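Local structure of PfkB family carbohydrate kinase (Listeria grayi DSM 20601, 4GM6) at residues G31-R36 and V89-R94; N61-L66 and H95-A100; A316-G321 and K336-F341; H324-H327 and P332-E335. The protein probably phosphorylates a sugar or related substrate of unknown identity, as a PfkB-family carbohydrate kinase. All coordinates share one frame; numbering follows the deposited sequence.

Contact 1: G31-R36 and V89-R94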
loop_
_atom_site.group_PDB
_atom_site.type_symbol
_atom_site.label_atom_id
_atom_site.label_comp_id
_atom_site.label_asym_id
_atom_site.label_seq_id
_atom_site.Cartn_x
_atom_site.Cartn_y
_atom_site.Cartn_z
ATOM N N GLY C 31 20.987 -26.841 -4.728
ATOM C CA GLY C 31 20.590 -26.100 -3.552
ATOM C C GLY C 31 19.105 -25.924 -3.406
ATOM O O GLY C 31 18.344 -26.167 -4.339
ATOM N N GLU C 32 18.712 -25.486 -2.214
ATOM C CA GLU C 32 17.313 -25.344 -1.864
ATOM C C GLU C 32 16.830 -23.922 -2.112
ATOM O O GLU C 32 17.558 -22.968 -1.825
ATOM C CB GLU C 32 17.132 -25.689 -0.388
ATOM C CG GLU C 32 15.726 -25.426 0.115
ATOM C CD GLU C 32 15.506 -25.923 1.525
ATOM O OE1 GLU C 32 16.496 -26.118 2.265
ATOM O OE2 GLU C 32 14.330 -26.100 1.904
ATOM N N LEU C 33 15.604 -23.793 -2.627
ATOM C CA LEU C 33 14.939 -22.508 -2.753
ATOM C C LEU C 33 14.078 -22.237 -1.524
ATOM O O LEU C 33 13.376 -23.122 -1.042
ATOM C CB LEU C 33 14.054 -22.454 -3.999
ATOM C CG LEU C 33 14.798 -22.183 -5.306
ATOM C CD1 LEU C 33 15.334 -23.506 -5.827
ATOM C CD2 LEU C 33 13.898 -21.525 -6.342
ATOM N N LEU C 34 14.130 -21.005 -1.031
ATOM C CA LEU C 34 13.366 -20.616 0.148
ATOM C C LEU C 34 12.419 -19.493 -0.229
ATOM O O LEU C 34 12.714 -18.683 -1.113
ATOM C CB LEU C 34 14.305 -20.109 1.253
ATOM C CG LEU C 34 15.331 -21.121 1.738
ATOM C CD1 LEU C 34 16.274 -20.493 2.766
ATOM C CD2 LEU C 34 14.566 -22.289 2.336
ATOM N N MET C 35 11.286 -19.408 0.442
ATOM C CA MET C 35 10.516 -18.189 0.303
ATOM C C MET C 35 10.898 -17.262 1.455
ATOM O O MET C 35 10.796 -17.640 2.634
ATOM C CB MET C 35 9.023 -18.448 0.296
ATOM C CG MET C 35 8.229 -17.140 0.276
ATOM S SD MET C 35 6.455 -17.360 0.047
ATOM C CE MET C 35 6.048 -18.453 1.400
ATOM N N ARG C 36 11.371 -16.070 1.129
ATOM C CA ARG C 36 11.660 -15.108 2.174
ATOM C C ARG C 36 10.435 -14.223 2.419
ATOM O O ARG C 36 9.782 -13.805 1.468
ATOM C CB ARG C 36 12.874 -14.236 1.846
ATOM C CG ARG C 36 12.895 -13.054 2.797
ATOM C CD ARG C 36 14.151 -12.204 2.791
ATOM N NE ARG C 36 14.776 -11.968 1.495
ATOM C CZ ARG C 36 15.056 -10.766 0.982
ATOM N NH1 ARG C 36 15.676 -10.675 -0.181
ATOM N NH2 ARG C 36 14.714 -9.659 1.605
ATOM N N VAL C 89 9.262 -22.487 -8.631
ATOM C CA VAL C 89 9.522 -22.915 -10.006
ATOM C C VAL C 89 9.290 -21.749 -10.975
ATOM O O VAL C 89 10.100 -21.506 -11.873
ATOM C CB VAL C 89 8.655 -24.131 -10.390
ATOM C CG1 VAL C 89 8.880 -24.529 -11.848
ATOM C CG2 VAL C 89 8.974 -25.313 -9.481
ATOM N N GLU C 90 8.197 -21.014 -10.785
ATOM C CA GLU C 90 7.887 -19.873 -11.649
ATOM C C GLU C 90 8.967 -18.772 -11.554
ATOM O O GLU C 90 9.288 -18.105 -12.537
ATOM C CB GLU C 90 6.479 -19.333 -11.360
ATOM C CG GLU C 90 5.387 -20.400 -11.478
ATOM C CD GLU C 90 4.010 -19.987 -10.932
ATOM O OE1 GLU C 90 3.900 -19.563 -9.750
ATOM O OE2 GLU C 90 3.012 -20.124 -11.684
ATOM N N HIS C 91 9.537 -18.599 -10.373
ATOM C CA HIS C 91 10.680 -17.705 -10.205
ATOM C C HIS C 91 11.875 -18.143 -11.088
ATOM O O HIS C 91 12.522 -17.311 -11.720
ATOM C CB HIS C 91 11.044 -17.649 -8.731
ATOM C CG HIS C 91 12.412 -17.122 -8.443
ATOM N ND1 HIS C 91 12.674 -15.778 -8.299
ATOM C CD2 HIS C 91 13.587 -17.761 -8.223
ATOM C CE1 HIS C 91 13.954 -15.606 -8.014
ATOM N NE2 HIS C 91 14.531 -16.794 -7.959
ATOM N N LEU C 92 12.150 -19.444 -11.156
ATOM C CA LEU C 92 13.195 -19.959 -12.047
ATOM C C LEU C 92 12.885 -19.663 -13.515
ATOM O O LEU C 92 13.763 -19.224 -14.260
ATOM C CB LEU C 92 13.403 -21.463 -11.840
ATOM C CG LEU C 92 13.962 -21.815 -10.462
ATOM C CD1 LEU C 92 13.986 -23.312 -10.228
ATOM C CD2 LEU C 92 15.348 -21.221 -10.274
ATOM N N TRP C 93 11.643 -19.903 -13.926
ATOM C CA TRP C 93 11.214 -19.646 -15.302
ATOM C C TRP C 93 11.401 -18.187 -15.679
ATOM O O TRP C 93 11.964 -17.865 -16.728
ATOM C CB TRP C 93 9.728 -19.964 -15.491
ATOM C CG TRP C 93 9.355 -21.417 -15.491
ATOM C CD1 TRP C 93 10.188 -22.484 -15.627
ATOM C CD2 TRP C 93 8.025 -21.953 -15.378
ATOM N NE1 TRP C 93 9.463 -23.659 -15.592
ATOM C CE2 TRP C 93 8.133 -23.358 -15.440
ATOM C CE3 TRP C 93 6.754 -21.376 -15.223
ATOM C CZ2 TRP C 93 7.012 -24.204 -15.354
ATOM C CZ3 TRP C 93 5.640 -22.217 -15.139
ATOM C CH2 TRP C 93 5.779 -23.616 -15.204
ATOM N N ARG C 94 10.866 -17.311 -14.836
ATOM C CA ARG C 94 10.926 -15.874 -15.049
ATOM C C ARG C 94 12.364 -15.430 -15.317
ATOM O O ARG C 94 12.591 -14.515 -16.095
ATOM C CB ARG C 94 10.341 -15.132 -13.833
ATOM C CG ARG C 94 10.493 -13.615 -13.877
ATOM C CD ARG C 94 10.072 -12.948 -12.564
ATOM N NE ARG C 94 8.630 -12.712 -12.498
ATOM C CZ ARG C 94 8.060 -11.540 -12.233
ATOM N NH1 ARG C 94 8.804 -10.460 -11.983
ATOM N NH2 ARG C 94 6.733 -11.457 -12.203
#
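Leu33, on the loop that leads into strand 34-38, faces helix 83-94 with the two backbones well apart: its CA lies 9.1 Å from the CA of Val89, the closest backbone approach, and side chains make the contact. Most of it is done by one methyl. With CG beside the backbone N (chi1 -80°) and chi2 at 84°, Leu33 sends CD2 toward the helix, where it meets the side chain of Leu92 tip to tip. CD2 of Leu33 stands 4.1 Å from CG of Leu92 and 4.2 Å from CD2 of Leu92, so the methyl butts against the fork of the branch. The same CD2 of Leu33 also reaches CD2 of the His91 ring at 4.2 Å, coming in obliquely. Two consecutive helix residues thus take one methyl between them, and all the contacts are at ordinary van der Waals distance.

Other strands complete the packing. Ile55 of strand 50-56 touches Leu33 and His91 alike, while Leu92 also packs on Val97, Thr99 and Val102 of strand 97-104. Earlier in the loop, Glu32 is salt-bridged to Arg129 and hydrogen-bonded to Ser132, and Gly31 O accepts from Thr77 OG1. On the outer side of the helix, Trp93 packs against Gln96 of a second subunit.

Gly31 to Leu33 form the link by which the chain leaves strand 27-30 of the central sheet and enters the small sheet of 50-56, 34-38, 111-115 and 124-128. That sheet probably corresponds to the lid, as in ribokinase-like PfkB kinases, and Leu33 joins its base to helix 83-94 of the main domain.

Contact 2: N61-L66 and H95-A100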
loop_
_atom_site.group_PDB
_atom_site.type_symbol
_atom_site.label_atom_id
_atom_site.label_comp_id
_atom_site.label_asym_id
_atom_site.label_seq_id
_atom_site.Cartn_x
_atom_site.Cartn_y
_atom_site.Cartn_z
ATOM N N ASN C 61 20.238 -18.273 -6.322
ATOM C CA ASN C 61 20.525 -16.880 -6.640
ATOM C C ASN C 61 21.717 -16.832 -7.590
ATOM O O ASN C 61 21.723 -16.081 -8.574
ATOM C CB ASN C 61 20.852 -16.077 -5.381
ATOM C CG ASN C 61 19.685 -15.975 -4.427
ATOM O OD1 ASN C 61 18.537 -16.232 -4.787
ATOM N ND2 ASN C 61 19.980 -15.604 -3.184
ATOM N N VAL C 62 22.731 -17.648 -7.302
ATOM C CA VAL C 62 23.872 -17.692 -8.181
ATOM C C VAL C 62 23.433 -18.076 -9.589
ATOM O O VAL C 62 23.897 -17.487 -10.569
ATOM C CB VAL C 62 24.991 -18.607 -7.646
ATOM C CG1 VAL C 62 25.987 -18.934 -8.754
ATOM C CG2 VAL C 62 25.685 -17.914 -6.482
ATOM N N ALA C 63 22.527 -19.047 -9.694
ATOM C CA ALA C 63 22.034 -19.486 -10.998
ATOM C C ALA C 63 21.322 -18.359 -11.740
ATOM O O ALA C 63 21.599 -18.109 -12.905
ATOM C CB ALA C 63 21.108 -20.691 -10.847
ATOM N N VAL C 64 20.389 -17.691 -11.071
ATOM C CA VAL C 64 19.679 -16.576 -11.692
ATOM C C VAL C 64 20.658 -15.487 -12.148
ATOM O O VAL C 64 20.559 -14.983 -13.261
ATOM C CB VAL C 64 18.606 -15.982 -10.740
ATOM C CG1 VAL C 64 18.117 -14.612 -11.218
ATOM C CG2 VAL C 64 17.441 -16.948 -10.591
ATOM N N ASN C 65 21.599 -15.115 -11.286
ATOM C CA ASN C 65 22.524 -14.043 -11.625
ATOM C C ASN C 65 23.418 -14.416 -12.810
ATOM O O ASN C 65 23.703 -13.565 -13.658
ATOM C CB ASN C 65 23.358 -13.618 -10.410
ATOM C CG ASN C 65 22.506 -13.116 -9.263
ATOM O OD1 ASN C 65 21.386 -12.645 -9.465
ATOM N ND2 ASN C 65 23.041 -13.198 -8.049
ATOM N N LEU C 66 23.849 -15.678 -12.883
ATOM C CA LEU C 66 24.646 -16.133 -14.031
ATOM C C LEU C 66 23.827 -15.991 -15.302
ATOM O O LEU C 66 24.323 -15.521 -16.328
ATOM C CB LEU C 66 25.128 -17.594 -13.874
ATOM C CG LEU C 66 26.394 -17.732 -13.023
ATOM C CD1 LEU C 66 26.740 -19.183 -12.721
ATOM C CD2 LEU C 66 27.568 -17.026 -13.684
ATOM N N HIS C 95 13.328 -16.091 -14.681
ATOM C CA HIS C 95 14.734 -15.690 -14.797
ATOM C C HIS C 95 15.533 -16.647 -15.669
ATOM O O HIS C 95 16.768 -16.613 -15.684
ATOM C CB HIS C 95 15.371 -15.561 -13.416
ATOM C CG HIS C 95 14.779 -14.468 -12.590
ATOM N ND1 HIS C 95 14.928 -13.134 -12.910
ATOM C CD2 HIS C 95 14.017 -14.504 -11.471
ATOM C CE1 HIS C 95 14.294 -12.396 -12.017
ATOM N NE2 HIS C 95 13.735 -13.201 -11.132
ATOM N N GLN C 96 14.803 -17.504 -16.376
ATOM C CA GLN C 96 15.352 -18.416 -17.384
ATOM C C GLN C 96 16.403 -19.397 -16.876
ATOM O O GLN C 96 17.336 -19.746 -17.592
ATOM C CB GLN C 96 15.860 -17.621 -18.585
ATOM C CG GLN C 96 14.736 -16.898 -19.306
ATOM C CD GLN C 96 15.166 -16.328 -20.636
ATOM O OE1 GLN C 96 15.935 -15.370 -20.692
ATOM N NE2 GLN C 96 14.664 -16.913 -21.722
ATOM N N VAL C 97 16.252 -19.852 -15.638
ATOM C CA VAL C 97 17.064 -20.964 -15.161
ATOM C C VAL C 97 16.325 -22.234 -15.546
ATOM O O VAL C 97 15.109 -22.313 -15.381
ATOM C CB VAL C 97 17.249 -20.907 -13.637
ATOM C CG1 VAL C 97 18.067 -22.089 -13.153
ATOM C CG2 VAL C 97 17.925 -19.601 -13.240
ATOM N N ASP C 98 17.058 -23.207 -16.084
ATOM C CA ASP C 98 16.500 -24.494 -16.503
ATOM C C ASP C 98 15.857 -25.205 -15.316
ATOM O O ASP C 98 16.475 -25.329 -14.253
ATOM C CB ASP C 98 17.625 -25.372 -17.075
ATOM C CG ASP C 98 17.113 -26.645 -17.752
ATOM O OD1 ASP C 98 15.886 -26.804 -17.938
ATOM O OD2 ASP C 98 17.958 -27.494 -18.113
ATOM N N THR C 99 14.628 -25.684 -15.492
ATOM C CA THR C 99 13.930 -26.383 -14.412
ATOM C C THR C 99 13.823 -27.903 -14.615
ATOM O O THR C 99 13.249 -28.611 -13.784
ATOM C CB THR C 99 12.520 -25.793 -14.179
ATOM O OG1 THR C 99 11.750 -25.905 -15.380
ATOM C CG2 THR C 99 12.611 -24.318 -13.776
ATOM N N ALA C 100 14.362 -28.408 -15.717
ATOM C CA ALA C 100 14.272 -29.839 -16.012
ATOM C C ALA C 100 14.710 -30.748 -14.855
ATOM O O ALA C 100 14.322 -31.912 -14.800
ATOM C CB ALA C 100 15.068 -30.183 -17.275
#
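Val64 lies over one face of the His95 imidazole, a CH-pi contact in which CG1 of Val64 is 4.0 Å from the ring centroid and 28° off its normal. The methyl is displaced toward the root of the ring, since CG1 of Val64 comes within 3.6 Å of CG of His95. CG1 of Val64 is anti to its backbone N (chi1 165°), which leaves the second methyl turned to Val97: CG2 of Val64 is 3.8 Å from CG2 of Val97, the two side chains meeting nearly at a right angle. One helix position earlier, CB of Ala63 rests against both methyls of Val97, 4.1 Å from CG1. Val97 is therefore pressed by two adjacent residues of helix 58-68.

The next shell sets these groups. Lys68 NZ is hydrogen-bonded to ND1 of His95 and Ser67 OG to the His95 carbonyl, so the end of helix 58-68 grips the same residue whose ring Val64 covers. His91 meets that ring edge-to-face. The chain gets from His95 to Val97 by a Schellman motif closing helix 83-94: Gln96 has positive phi, its N is bonded to Trp93 O, and Val97 N to Leu92 O. Beyond Val97, an Asx turn follows, in which OD1 of Asp98 takes the amide N of Ala100 at 3.1 Å from well above the carboxylate plane.

Helix 83-94 joins the neighbouring parallel strands 73-79 and 97-104 in a beta-alpha-beta crossover. Val97 lies near the start of strand 97-104, the outermost of the main sheet within this chain, and packs there under helix 58-68, as expected in the alpha/beta sandwich of ribokinase-like kinases.

Contact 3: A316-G321 and K336-F341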
loop_
_atom_site.group_PDB
_atom_site.type_symbol
_atom_site.label_atom_id
_atom_site.label_comp_id
_atom_site.label_asym_id
_atom_site.label_seq_id
_atom_site.Cartn_x
_atom_site.Cartn_y
_atom_site.Cartn_z
ATOM N N ALA C 316 32.974 -7.897 -10.527
ATOM C CA ALA C 316 32.188 -8.619 -9.531
ATOM C C ALA C 316 31.886 -7.765 -8.306
ATOM O O ALA C 316 30.790 -7.830 -7.765
ATOM C CB ALA C 316 32.874 -9.906 -9.116
ATOM N N THR C 317 32.856 -6.975 -7.856
ATOM C CA THR C 317 32.592 -6.091 -6.730
ATOM C C THR C 317 31.530 -5.047 -7.097
ATOM O O THR C 317 30.695 -4.690 -6.269
ATOM C CB THR C 317 33.872 -5.406 -6.221
ATOM O OG1 THR C 317 34.878 -6.403 -5.992
ATOM C CG2 THR C 317 33.586 -4.660 -4.925
ATOM N N ALA C 318 31.555 -4.571 -8.341
ATOM C CA ALA C 318 30.546 -3.628 -8.810
ATOM C C ALA C 318 29.168 -4.274 -8.838
ATOM O O ALA C 318 28.166 -3.663 -8.453
ATOM C CB ALA C 318 30.914 -3.099 -10.185
ATOM N N ALA C 319 29.108 -5.521 -9.284
ATOM C CA ALA C 319 27.833 -6.230 -9.354
ATOM C C ALA C 319 27.230 -6.379 -7.972
ATOM O O ALA C 319 26.028 -6.189 -7.766
ATOM C CB ALA C 319 28.039 -7.613 -9.969
ATOM N N ALA C 320 28.073 -6.774 -7.031
ATOM C CA ALA C 320 27.648 -6.978 -5.651
ATOM C C ALA C 320 27.196 -5.657 -5.038
ATOM O O ALA C 320 26.229 -5.610 -4.279
ATOM C CB ALA C 320 28.800 -7.567 -4.844
ATOM N N GLY C 321 27.910 -4.582 -5.360
ATOM C CA GLY C 321 27.580 -3.279 -4.801
ATOM C C GLY C 321 26.203 -2.828 -5.236
ATOM O O GLY C 321 25.391 -2.392 -4.413
ATOM N N LYS C 336 26.251 -5.048 -19.306
ATOM C CA LYS C 336 26.631 -3.702 -19.743
ATOM C C LYS C 336 26.415 -2.676 -18.623
ATOM O O LYS C 336 27.269 -1.826 -18.359
ATOM C CB LYS C 336 25.844 -3.334 -21.003
ATOM C CG LYS C 336 25.514 -1.865 -21.155
ATOM C CD LYS C 336 26.408 -1.217 -22.183
ATOM C CE LYS C 336 25.931 0.191 -22.492
ATOM N NZ LYS C 336 26.970 0.917 -23.261
ATOM N N THR C 337 25.277 -2.776 -17.950
ATOM C CA THR C 337 24.972 -1.893 -16.842
ATOM C C THR C 337 26.027 -2.011 -15.749
ATOM O O THR C 337 26.495 -1.012 -15.213
ATOM C CB THR C 337 23.603 -2.227 -16.246
ATOM O OG1 THR C 337 22.603 -2.073 -17.259
ATOM C CG2 THR C 337 23.297 -1.313 -15.081
ATOM N N ILE C 338 26.403 -3.239 -15.425
ATOM C CA ILE C 338 27.414 -3.493 -14.402
ATOM C C ILE C 338 28.788 -2.993 -14.844
ATOM O O ILE C 338 29.487 -2.299 -14.094
ATOM C CB ILE C 338 27.474 -5.000 -14.060
ATOM C CG1 ILE C 338 26.127 -5.467 -13.474
ATOM C CG2 ILE C 338 28.595 -5.286 -13.074
ATOM C CD1 ILE C 338 25.980 -6.978 -13.422
ATOM N N ALA C 339 29.165 -3.323 -16.075
ATOM C CA ALA C 339 30.442 -2.886 -16.624
ATOM C C ALA C 339 30.544 -1.357 -16.687
ATOM O O ALA C 339 31.602 -0.788 -16.394
ATOM C CB ALA C 339 30.684 -3.510 -17.995
ATOM N N ASP C 340 29.453 -0.690 -17.056
ATOM C CA ASP C 340 29.479 0.767 -17.138
ATOM C C ASP C 340 29.668 1.353 -15.741
ATOM O O ASP C 340 30.432 2.293 -15.550
ATOM C CB ASP C 340 28.199 1.319 -17.765
ATOM C CG ASP C 340 28.155 1.134 -19.273
ATOM O OD1 ASP C 340 29.214 0.903 -19.892
ATOM O OD2 ASP C 340 27.049 1.233 -19.846
ATOM N N PHE C 341 28.995 0.779 -14.753
ATOM C CA PHE C 341 29.157 1.287 -13.402
ATOM C C PHE C 341 30.596 1.116 -12.938
ATOM O O PHE C 341 31.197 2.037 -12.381
ATOM C CB PHE C 341 28.217 0.606 -12.413
ATOM C CG PHE C 341 28.431 1.058 -10.994
ATOM C CD1 PHE C 341 28.212 2.379 -10.634
ATOM C CD2 PHE C 341 28.890 0.178 -10.037
ATOM C CE1 PHE C 341 28.430 2.805 -9.337
ATOM C CE2 PHE C 341 29.110 0.594 -8.735
ATOM C CZ PHE C 341 28.886 1.908 -8.387
#
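Ala318 and Ala319 form the small-residue surface on which Ile338 and Phe341 rest, where two helices of the outer helical layer of this ribokinase-like alpha/beta fold cross steeply. The short axes pass 8.8 Å apart at 107°, and the nearest backbones are those of Ala319 and Ile338, with their CA atoms 5.8 Å apart.

At the start of 316-321, Ala316 turns its methyl to the other side, into Tyr295, Ala298 and Val299 of helix 291-304, and Thr317 likewise packs on Tyr295. Ala318 then faces helix 335-344: its CB meets the edge of the Phe341 ring, near the ring plane, at 3.9 Å from CD2. That ring reaches over because its CG is anti to the backbone N (chi1 176°), and it goes on to touch Leu322 of its own chain and Leu120 of the fourth subunit. The methyl of Ala318 also lies 4.2 Å from the carbonyl O of Ile338, so the helix backbone itself is part of the surface.

Ala319 follows, its carbonyl O accepting from Asn331 ND2 of the connecting loop. Both alanines meet the same methyl of Ile338: CG2 of Ile338 is 4.3 Å from CB of Ala318 and 3.9 Å from CB of Ala319. That CG2 of Ile338 comes as close as 3.8 Å to the backbone N of Ala319, and CD1 of Ile338 adds a contact of 4.1 Å to CB of Ala319.

Contact 4: H324-H327 and P332-E335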
loop_
_atom_site.group_PDB
_atom_site.type_symbol
_atom_site.label_atom_id
_atom_site.label_comp_id
_atom_site.label_asym_id
_atom_site.label_seq_id
_atom_site.Cartn_x
_atom_site.Cartn_y
_atom_site.Cartn_z
ATOM N N HIS C 324 22.945 -4.322 -3.647
ATOM C CA HIS C 324 22.535 -3.797 -2.352
ATOM C C HIS C 324 21.399 -2.778 -2.487
ATOM O O HIS C 324 20.688 -2.527 -1.530
ATOM C CB HIS C 324 23.728 -3.167 -1.629
ATOM C CG HIS C 324 24.653 -4.163 -1.000
ATOM N ND1 HIS C 324 25.502 -4.960 -1.736
ATOM C CD2 HIS C 324 24.872 -4.477 0.300
ATOM C CE1 HIS C 324 26.196 -5.734 -0.917
ATOM N NE2 HIS C 324 25.831 -5.460 0.323
ATOM N N SER C 325 21.216 -2.219 -3.682
ATOM C CA SER C 325 20.179 -1.208 -3.916
ATOM C C SER C 325 18.837 -1.795 -4.359
ATOM O O SER C 325 17.895 -1.044 -4.655
ATOM C CB SER C 325 20.632 -0.225 -4.993
ATOM O OG SER C 325 21.721 0.565 -4.562
ATOM N N ILE C 326 18.766 -3.120 -4.437
ATOM C CA ILE C 326 17.579 -3.817 -4.949
ATOM C C ILE C 326 16.949 -4.762 -3.920
ATOM O O ILE C 326 17.622 -5.628 -3.346
ATOM C CB ILE C 326 17.920 -4.608 -6.223
ATOM C CG1 ILE C 326 18.530 -3.661 -7.251
ATOM C CG2 ILE C 326 16.673 -5.282 -6.802
ATOM C CD1 ILE C 326 17.515 -2.652 -7.787
ATOM N N HIS C 327 15.656 -4.577 -3.675
ATOM C CA HIS C 327 14.896 -5.499 -2.853
ATOM C C HIS C 327 14.852 -6.871 -3.486
ATOM O O HIS C 327 14.680 -6.996 -4.704
ATOM C CB HIS C 327 13.451 -5.003 -2.690
ATOM C CG HIS C 327 13.317 -3.833 -1.768
ATOM N ND1 HIS C 327 13.665 -3.894 -0.433
ATOM C CD2 HIS C 327 12.864 -2.570 -1.983
ATOM C CE1 HIS C 327 13.436 -2.720 0.135
ATOM N NE2 HIS C 327 12.952 -1.899 -0.784
ATOM N N PRO C 332 19.302 -7.786 -10.713
ATOM C CA PRO C 332 18.529 -7.581 -11.932
ATOM C C PRO C 332 19.308 -6.974 -13.095
ATOM O O PRO C 332 18.749 -6.792 -14.170
ATOM C CB PRO C 332 17.441 -6.590 -11.481
ATOM C CG PRO C 332 18.125 -5.772 -10.421
ATOM C CD PRO C 332 19.114 -6.695 -9.742
ATOM N N PHE C 333 20.581 -6.663 -12.895
ATOM C CA PHE C 333 21.291 -5.860 -13.877
ATOM C C PHE C 333 21.913 -6.708 -14.970
ATOM O O PHE C 333 22.391 -7.823 -14.705
ATOM C CB PHE C 333 22.353 -5.001 -13.181
ATOM C CG PHE C 333 21.801 -4.166 -12.065
ATOM C CD1 PHE C 333 21.035 -3.043 -12.332
ATOM C CD2 PHE C 333 22.022 -4.520 -10.751
ATOM C CE1 PHE C 333 20.511 -2.286 -11.301
ATOM C CE2 PHE C 333 21.505 -3.766 -9.720
ATOM C CZ PHE C 333 20.753 -2.653 -9.991
ATOM N N ASP C 334 21.905 -6.195 -16.198
ATOM C CA ASP C 334 22.662 -6.851 -17.259
ATOM C C ASP C 334 24.140 -6.481 -17.202
ATOM O O ASP C 334 24.551 -5.567 -16.465
ATOM C CB ASP C 334 22.085 -6.581 -18.651
ATOM C CG ASP C 334 22.155 -5.129 -19.043
ATOM O OD1 ASP C 334 22.962 -4.370 -18.455
ATOM O OD2 ASP C 334 21.386 -4.747 -19.949
ATOM N N GLU C 335 24.935 -7.209 -17.977
ATOM C CA GLU C 335 26.384 -7.059 -17.945
ATOM C C GLU C 335 26.838 -5.634 -18.271
ATOM O O GLU C 335 27.712 -5.084 -17.601
ATOM C CB GLU C 335 27.059 -8.044 -18.902
ATOM C CG GLU C 335 28.565 -7.842 -18.955
ATOM C CD GLU C 335 29.287 -8.842 -19.844
ATOM O OE1 GLU C 335 28.641 -9.769 -20.368
ATOM O OE2 GLU C 335 30.513 -8.701 -20.008
#
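Phe333 has its neighbour Pro332 over one face of its ring, with CG of Pro332 3.9 Å above the phenyl plane and over its centre, and Ile326 comes to the ring from across the loop. The isoleucine approaches obliquely, with CG1 of Ile326 3.7 Å from CZ of Phe333. Proline and phenylalanine thus make a single apolar block, and Ile326 touches both halves of it. CG1 of Ile326 is 3.8 Å from CG of Pro332, while CG2 of Ile326 is 3.9 Å from that same proline atom. The two side chains slide past each other in opposite directions. A bent isoleucine, with chi1 -56° and chi2 -68°, keeps CD1 of Ile326 in the group, 3.9 Å from CZ of Phe333.

Both ends of this loop are held by polar groups. His324 is tied through ND1 to Ala320 O and through NE2 to Arg254 NH1, and Ile326 O takes Lys323 NZ. On the other segment, Asp334 is the N-cap of helix 335-344; its side chain caps a backbone N of the first turn, and OD1 also bonds Thr337 OG1. The fourth subunit closes in from outside: Ser325 OG is hydrogen-bonded to its Thr118 O, Pro44 of that subunit packs on Ile326 and its Lys121 on Phe333.

Across the two segments the chemistry is purely apolar, carbon against carbon, and so carries little directional preference of its own. The path of this connection between the last two helices is probably set more by the helix ends, the N-cap and the subunit interface around it.

Contacts 1 and 2 touch: contact 1 uses helix 83-94, contact 2 the residues that follow it, and His91 NE2 of the first lies 3.9 Å from Val64 CG2 of the second, so the probable lid base, helix 58-68 and strand 97-104 form one buried cluster. Contacts 3 and 4 make another; 324-327/332-335 is nested in the loop that 316-321/336-341 closes, and Ile338 CG1 packs on Phe333 CB. The fourth subunit borders both. Contact 4 is the least buried. All four are apolar across their segments, but 2 adds a methyl-over-imidazole contact, 3 sets alanines against larger residues, and 4 sets proline over a phenylalanine face. The centres of contacts 1 and 3 are about 24 Å apart.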